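Local coordinates for protein hydrazine synthase alpha subunit (Candidatus Kuenenia stuttgartiensis, PDB 5C2V) that condenses hydroxylamine with ammonia to form hydrazine, as the heme c-bearing alpha subunit of the hydrazine synthase complex, at residues Y582-A593 with G627-L636. Sequence-based numbering, arbitrary orientation.
Sequences YDDRSHYDSPFA and GTTSQPVEGL
Two irregular loops, one leading into strand 596-599 and the other running from strand 605-609 to helix 646-657 within the range of cytochrome c family similarity, meet where His-587 N donates to Thr-628 O (2.8 Å, N-H...O angle 157°), the one backbone-to-backbone hydrogen bond between 582-593 and 627-636. The next two links run from side chains of 627-636 to backbone carbonyls of 582-593: Thr-629 OG1 donates to Tyr-588 O in a bond modelled very short, and Gln-631, bent at chi2 (-64°), brings NE2 to Asp-589 O at 2.8 Å. The Tyr-582 ring stands at 64° to this amide, its OH 3.0 Å from NE2, while Asp-589 CB lies over one ring face. The Asp-589 carboxylate bridges Ser-630 OG, at a doubtful 2.3 Å from OD1, and Asp-583 N, which meets OD2 from above the carboxylate plane where the type I turn Asp-583 to Ser-586 begins. Arg-220 of the gamma subunit forms salt bridges with Asp-583 and Asp-584, placing this turn at the subunit interface. Phe-592 supplies the apolar part: CE1 faces Val-633 CG2 and CE2 Leu-636 CD1, both at 4.4 Å, with Thr-629 CG2 at the ring edge and Trp-428 meeting it edge-to-face. Beyond it, the Glu-634 carboxylate bonds Gly-611 N and His-610.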
ATOM      1  N   TYR D 582      36.050 -27.095 -10.158  1.00 56.84           N
ATOM      2  CA  TYR D 582      37.481 -27.110 -10.468  1.00 70.05           C
ATOM      3  C   TYR D 582      38.046 -28.444 -10.984  1.00 69.78           C
ATOM      4  O   TYR D 582      39.243 -28.538 -11.253  1.00 80.20           O
ATOM      5  CB  TYR D 582      38.300 -26.635  -9.254  1.00 73.42           C
ATOM      6  CG  TYR D 582      37.892 -27.182  -7.901  1.00 49.35           C
ATOM      7  CD1 TYR D 582      36.856 -26.602  -7.179  1.00 61.35           C
ATOM      8  CD2 TYR D 582      38.576 -28.244  -7.326  1.00 47.44           C
ATOM      9  CE1 TYR D 582      36.493 -27.084  -5.936  1.00 59.92           C
ATOM     10  CE2 TYR D 582      38.219 -28.733  -6.081  1.00 67.87           C
ATOM     11  CZ  TYR D 582      37.177 -28.150  -5.393  1.00 64.23           C
ATOM     12  OH  TYR D 582      36.818 -28.633  -4.154  1.00 65.15           O
ATOM     13  N   ASP D 583      37.210 -29.471 -11.115  1.00 76.18           N
ATOM     14  CA  ASP D 583      37.713 -30.807 -11.453  1.00 61.28           C
ATOM     15  C   ASP D 583      37.112 -31.360 -12.748  1.00 72.40           C
ATOM     16  O   ASP D 583      35.899 -31.325 -12.941  1.00 75.81           O
ATOM     17  CB  ASP D 583      37.437 -31.777 -10.301  1.00 50.66           C
ATOM     18  CG  ASP D 583      38.384 -32.961 -10.291  1.00 69.47           C
ATOM     19  OD1 ASP D 583      39.011 -33.237 -11.335  1.00 73.45           O
ATOM     20  OD2 ASP D 583      38.500 -33.619  -9.235  1.00 67.16           O
ATOM     21  N   ASP D 584      37.963 -31.891 -13.625  1.00 64.28           N
ATOM     22  CA  ASP D 584      37.516 -32.359 -14.937  1.00 67.03           C
ATOM     23  C   ASP D 584      36.762 -33.685 -14.877  1.00 61.98           C
ATOM     24  O   ASP D 584      36.023 -34.027 -15.801  1.00 48.25           O
ATOM     25  CB  ASP D 584      38.706 -32.487 -15.896  1.00 79.42           C
ATOM     26  CG  ASP D 584      39.679 -33.573 -15.485  1.00 71.32           C
ATOM     27  OD1 ASP D 584      39.761 -33.884 -14.279  1.00 80.16           O
ATOM     28  OD2 ASP D 584      40.368 -34.116 -16.376  1.00 78.33           O
ATOM     29  N   ARG D 585      36.948 -34.429 -13.793  1.00 57.39           N
ATOM     30  CA  ARG D 585      36.258 -35.703 -13.621  1.00 51.60           C
ATOM     31  C   ARG D 585      34.931 -35.531 -12.883  1.00 57.27           C
ATOM     32  O   ARG D 585      34.267 -36.511 -12.550  1.00 56.74           O
ATOM     33  CB  ARG D 585      37.155 -36.709 -12.888  1.00 59.81           C
ATOM     34  CG  ARG D 585      37.843 -36.173 -11.644  1.00 69.79           C
ATOM     35  CD  ARG D 585      38.792 -37.211 -11.057  1.00 54.85           C
ATOM     36  NE  ARG D 585      39.606 -36.672  -9.971  1.00 66.98           N
ATOM     37  CZ  ARG D 585      40.420 -37.402  -9.214  1.00 64.05           C
ATOM     38  NH1 ARG D 585      40.532 -38.706  -9.425  1.00 86.61           N
ATOM     39  NH2 ARG D 585      41.123 -36.828  -8.248  1.00 81.92           N
ATOM     40  N   SER D 586      34.553 -34.281 -12.625  1.00 75.38           N
ATOM     41  CA  SER D 586      33.316 -33.994 -11.901  1.00 64.74           C
ATOM     42  C   SER D 586      32.334 -33.129 -12.691  1.00 53.67           C
ATOM     43  O   SER D 586      32.731 -32.357 -13.565  1.00 66.93           O
ATOM     44  CB  SER D 586      33.633 -33.309 -10.570  1.00 49.28           C
ATOM     45  OG  SER D 586      34.440 -34.134  -9.748  1.00 72.85           O
ATOM     46  N   HIS D 587      31.047 -33.277 -12.384  1.00 63.66           N
ATOM     47  CA  HIS D 587      30.021 -32.374 -12.898  1.00 66.90           C
ATOM     48  C   HIS D 587      30.083 -31.043 -12.158  1.00 56.72           C
ATOM     49  O   HIS D 587      30.119 -29.976 -12.771  1.00 58.51           O
ATOM     50  CB  HIS D 587      28.626 -32.988 -12.754  1.00 71.10           C
ATOM     51  CG  HIS D 587      28.358 -34.125 -13.692  1.00 69.42           C
ATOM     52  ND1 HIS D 587      27.737 -35.288 -13.292  1.00 61.04           N
ATOM     53  CD2 HIS D 587      28.613 -34.270 -15.013  1.00 70.85           C
ATOM     54  CE1 HIS D 587      27.627 -36.105 -14.324  1.00 64.49           C
ATOM     55  NE2 HIS D 587      28.151 -35.510 -15.381  1.00 68.66           N
ATOM     56  N   TYR D 588      30.087 -31.124 -10.830  1.00 46.15           N
ATOM     57  CA  TYR D 588      30.225 -29.951  -9.971  1.00 63.55           C
ATOM     58  C   TYR D 588      31.047 -30.278  -8.732  1.00 65.17           C
ATOM     59  O   TYR D 588      30.853 -31.318  -8.103  1.00 64.06           O
ATOM     60  CB  TYR D 588      28.857 -29.414  -9.547  1.00 43.57           C
ATOM     61  CG  TYR D 588      28.090 -28.713 -10.641  1.00 29.29           C
ATOM     62  CD1 TYR D 588      28.537 -27.506 -11.166  1.00 28.89           C
ATOM     63  CD2 TYR D 588      26.909 -29.245 -11.134  1.00 30.43           C
ATOM     64  CE1 TYR D 588      27.833 -26.858 -12.164  1.00 24.46           C
ATOM     65  CE2 TYR D 588      26.199 -28.605 -12.127  1.00 26.74           C
ATOM     66  CZ  TYR D 588      26.664 -27.413 -12.640  1.00 26.26           C
ATOM     67  OH  TYR D 588      25.957 -26.773 -13.632  1.00 35.00           O
ATOM     68  N   ASP D 589      31.972 -29.388  -8.391  1.00 65.73           N
ATOM     69  CA  ASP D 589      32.780 -29.546  -7.187  1.00 67.59           C
ATOM     70  C   ASP D 589      32.263 -28.725  -6.005  1.00 70.85           C
ATOM     71  O   ASP D 589      32.897 -28.684  -4.953  1.00 71.07           O
ATOM     72  CB  ASP D 589      34.234 -29.181  -7.480  1.00 81.41           C
ATOM     73  CG  ASP D 589      34.857 -30.082  -8.523  1.00 64.97           C
ATOM     74  OD1 ASP D 589      35.121 -31.260  -8.204  1.00 57.73           O
ATOM     75  OD2 ASP D 589      35.081 -29.613  -9.657  1.00 53.00           O
ATOM     76  N   SER D 590      31.132 -28.051  -6.185  1.00 69.27           N
ATOM     77  CA  SER D 590      30.552 -27.244  -5.113  1.00 54.94           C
ATOM     78  C   SER D 590      29.938 -28.122  -4.023  1.00 60.77           C
ATOM     79  O   SER D 590      29.356 -29.166  -4.317  1.00 69.32           O
ATOM     80  CB  SER D 590      29.498 -26.285  -5.671  1.00 47.96           C
ATOM     81  OG  SER D 590      28.481 -26.989  -6.362  1.00 51.00           O
ATOM     82  N   PRO D 591      30.073 -27.700  -2.755  1.00 60.11           N
ATOM     83  CA  PRO D 591      29.546 -28.454  -1.609  1.00 61.16           C
ATOM     84  C   PRO D 591      28.021 -28.515  -1.580  1.00 61.56           C
ATOM     85  O   PRO D 591      27.353 -27.563  -1.986  1.00 58.87           O
ATOM     86  CB  PRO D 591      30.071 -27.671  -0.398  1.00 48.76           C
ATOM     87  CG  PRO D 591      31.211 -26.861  -0.918  1.00 57.48           C
ATOM     88  CD  PRO D 591      30.840 -26.519  -2.325  1.00 52.30           C
ATOM     89  N   PHE D 592      27.484 -29.636  -1.107  1.00 65.88           N
ATOM     90  CA  PHE D 592      26.044 -29.788  -0.927  1.00 61.83           C
ATOM     91  C   PHE D 592      25.582 -29.105   0.356  1.00 66.76           C
ATOM     92  O   PHE D 592      26.372 -28.908   1.279  1.00 65.30           O
ATOM     93  CB  PHE D 592      25.657 -31.267  -0.914  1.00 52.64           C
ATOM     94  CG  PHE D 592      25.760 -31.928  -2.257  1.00 64.14           C
ATOM     95  CD1 PHE D 592      26.948 -32.511  -2.668  1.00 69.14           C
ATOM     96  CD2 PHE D 592      24.672 -31.961  -3.114  1.00 63.00           C
ATOM     97  CE1 PHE D 592      27.048 -33.118  -3.904  1.00 62.66           C
ATOM     98  CE2 PHE D 592      24.766 -32.566  -4.353  1.00 72.42           C
ATOM     99  CZ  PHE D 592      25.956 -33.145  -4.749  1.00 68.30           C
ATOM    100  N   ALA D 593      24.304 -28.738   0.401  1.00 62.19           N
ATOM    101  CA  ALA D 593      23.739 -28.058   1.562  1.00 50.28           C
ATOM    102  C   ALA D 593      23.878 -28.896   2.831  1.00 49.15           C
ATOM    103  O   ALA D 593      23.447 -30.049   2.879  1.00 59.85           O
ATOM    104  CB  ALA D 593      22.279 -27.715   1.313  1.00 44.51           C
ATOM    105  N   GLY D 627      31.872 -41.375  -8.929  1.00 88.87           N
ATOM    106  CA  GLY D 627      32.901 -40.407  -8.596  1.00 70.20           C
ATOM    107  C   GLY D 627      32.746 -39.073  -9.303  1.00 73.49           C
ATOM    108  O   GLY D 627      33.723 -38.348  -9.489  1.00 74.06           O
ATOM    109  N   THR D 628      31.520 -38.741  -9.696  1.00 67.05           N
ATOM    110  CA  THR D 628      31.281 -37.577 -10.548  1.00 71.28           C
ATOM    111  C   THR D 628      31.217 -36.261  -9.769  1.00 74.49           C
ATOM    112  O   THR D 628      30.916 -35.214 -10.343  1.00 58.99           O
ATOM    113  CB  THR D 628      29.982 -37.735 -11.362  1.00 75.10           C
ATOM    114  OG1 THR D 628      29.878 -36.666 -12.312  1.00 87.18           O
ATOM    115  CG2 THR D 628      28.775 -37.712 -10.450  1.00 72.50           C
ATOM    116  N   THR D 629      31.466 -36.313  -8.464  1.00 55.56           N
ATOM    117  CA  THR D 629      31.668 -35.089  -7.690  1.00 63.13           C
ATOM    118  C   THR D 629      32.689 -35.306  -6.575  1.00 61.18           C
ATOM    119  O   THR D 629      32.848 -36.418  -6.067  1.00 54.64           O
ATOM    120  CB  THR D 629      30.350 -34.560  -7.086  1.00 74.63           C
ATOM    121  OG1 THR D 629      30.561 -33.245  -6.556  1.00 54.89           O
ATOM    122  CG2 THR D 629      29.850 -35.475  -5.980  1.00 68.46           C
ATOM    123  N   SER D 630      33.391 -34.238  -6.209  1.00 56.92           N
ATOM    124  CA  SER D 630      34.435 -34.310  -5.193  1.00 46.42           C
ATOM    125  C   SER D 630      33.867 -34.298  -3.777  1.00 52.31           C
ATOM    126  O   SER D 630      34.433 -34.901  -2.865  1.00 57.46           O
ATOM    127  CB  SER D 630      35.418 -33.149  -5.360  1.00 57.87           C
ATOM    128  OG  SER D 630      35.756 -32.959  -6.723  1.00 78.15           O
ATOM    129  N   GLN D 631      32.747 -33.606  -3.601  1.00 63.61           N
ATOM    130  CA  GLN D 631      32.182 -33.377  -2.277  1.00 58.65           C
ATOM    131  C   GLN D 631      31.232 -34.487  -1.842  1.00 56.49           C
ATOM    132  O   GLN D 631      30.605 -35.135  -2.680  1.00 66.86           O
ATOM    133  CB  GLN D 631      31.454 -32.031  -2.247  1.00 65.58           C
ATOM    134  CG  GLN D 631      32.209 -30.909  -2.932  1.00 59.57           C
ATOM    135  CD  GLN D 631      33.522 -30.569  -2.252  1.00 62.45           C
ATOM    136  OE1 GLN D 631      33.753 -30.928  -1.096  1.00 58.46           O
ATOM    137  NE2 GLN D 631      34.396 -29.874  -2.971  1.00 70.86           N
ATOM    138  N   PRO D 632      31.131 -34.712  -0.520  1.00 43.75           N
ATOM    139  CA  PRO D 632      30.170 -35.664   0.047  1.00 51.75           C
ATOM    140  C   PRO D 632      28.744 -35.348  -0.387  1.00 64.31           C
ATOM    141  O   PRO D 632      28.386 -34.178  -0.510  1.00 81.55           O
ATOM    142  CB  PRO D 632      30.338 -35.475   1.558  1.00 49.68           C
ATOM    143  CG  PRO D 632      31.727 -34.968   1.718  1.00 53.89           C
ATOM    144  CD  PRO D 632      31.984 -34.106   0.518  1.00 43.39           C
ATOM    145  N   VAL D 633      27.941 -36.382  -0.612  1.00 67.13           N
ATOM    146  CA  VAL D 633      26.581 -36.196  -1.102  1.00 68.24           C
ATOM    147  C   VAL D 633      25.599 -36.104   0.057  1.00 84.15           C
ATOM    148  O   VAL D 633      25.368 -37.086   0.757  1.00 71.27           O
ATOM    149  CB  VAL D 633      26.162 -37.349  -2.028  1.00 58.91           C
ATOM    150  CG1 VAL D 633      24.753 -37.131  -2.544  1.00 64.65           C
ATOM    151  CG2 VAL D 633      27.145 -37.484  -3.178  1.00 68.73           C
ATOM    152  N   GLU D 634      25.011 -34.928   0.251  1.00 72.10           N
ATOM    153  CA  GLU D 634      24.136 -34.707   1.398  1.00 69.74           C
ATOM    154  C   GLU D 634      22.821 -34.031   1.020  1.00 60.25           C
ATOM    155  O   GLU D 634      22.793 -33.107   0.209  1.00 71.82           O
ATOM    156  CB  GLU D 634      24.859 -33.872   2.459  1.00 70.10           C
ATOM    157  CG  GLU D 634      24.026 -33.590   3.702  1.00 72.46           C
ATOM    158  CD  GLU D 634      24.844 -33.019   4.843  1.00 61.92           C
ATOM    159  OE1 GLU D 634      24.405 -33.139   6.005  1.00 43.76           O
ATOM    160  OE2 GLU D 634      25.926 -32.451   4.578  1.00 67.15           O
ATOM    161  N   GLY D 635      21.732 -34.509   1.617  1.00 61.29           N
ATOM    162  CA  GLY D 635      20.438 -33.865   1.489  1.00 53.52           C
ATOM    163  C   GLY D 635      19.674 -34.190   0.221  1.00 50.79           C
ATOM    164  O   GLY D 635      18.831 -33.405  -0.214  1.00 64.93           O
ATOM    165  N   LEU D 636      19.970 -35.336  -0.386  1.00 53.40           N
ATOM    166  CA  LEU D 636      19.249 -35.751  -1.583  1.00 63.55           C
ATOM    167  C   LEU D 636      18.123 -36.744  -1.297  1.00 57.72           C
ATOM    168  O   LEU D 636      17.386 -37.127  -2.204  1.00 62.15           O
ATOM    169  CB  LEU D 636      20.215 -36.349  -2.607  1.00 62.31           C
ATOM    170  CG  LEU D 636      21.245 -35.378  -3.186  1.00 71.87           C
ATOM    171  CD1 LEU D 636      21.897 -35.961  -4.431  1.00 59.47           C
ATOM    172  CD2 LEU D 636      20.606 -34.030  -3.489  1.00 53.25           C
TER
HETATM  173  O   HOH W   1      39.031 -33.475  -6.520  1.00 61.94           O
HETATM  174  O   HOH W   2      27.040 -30.834   2.591  1.00 55.32           O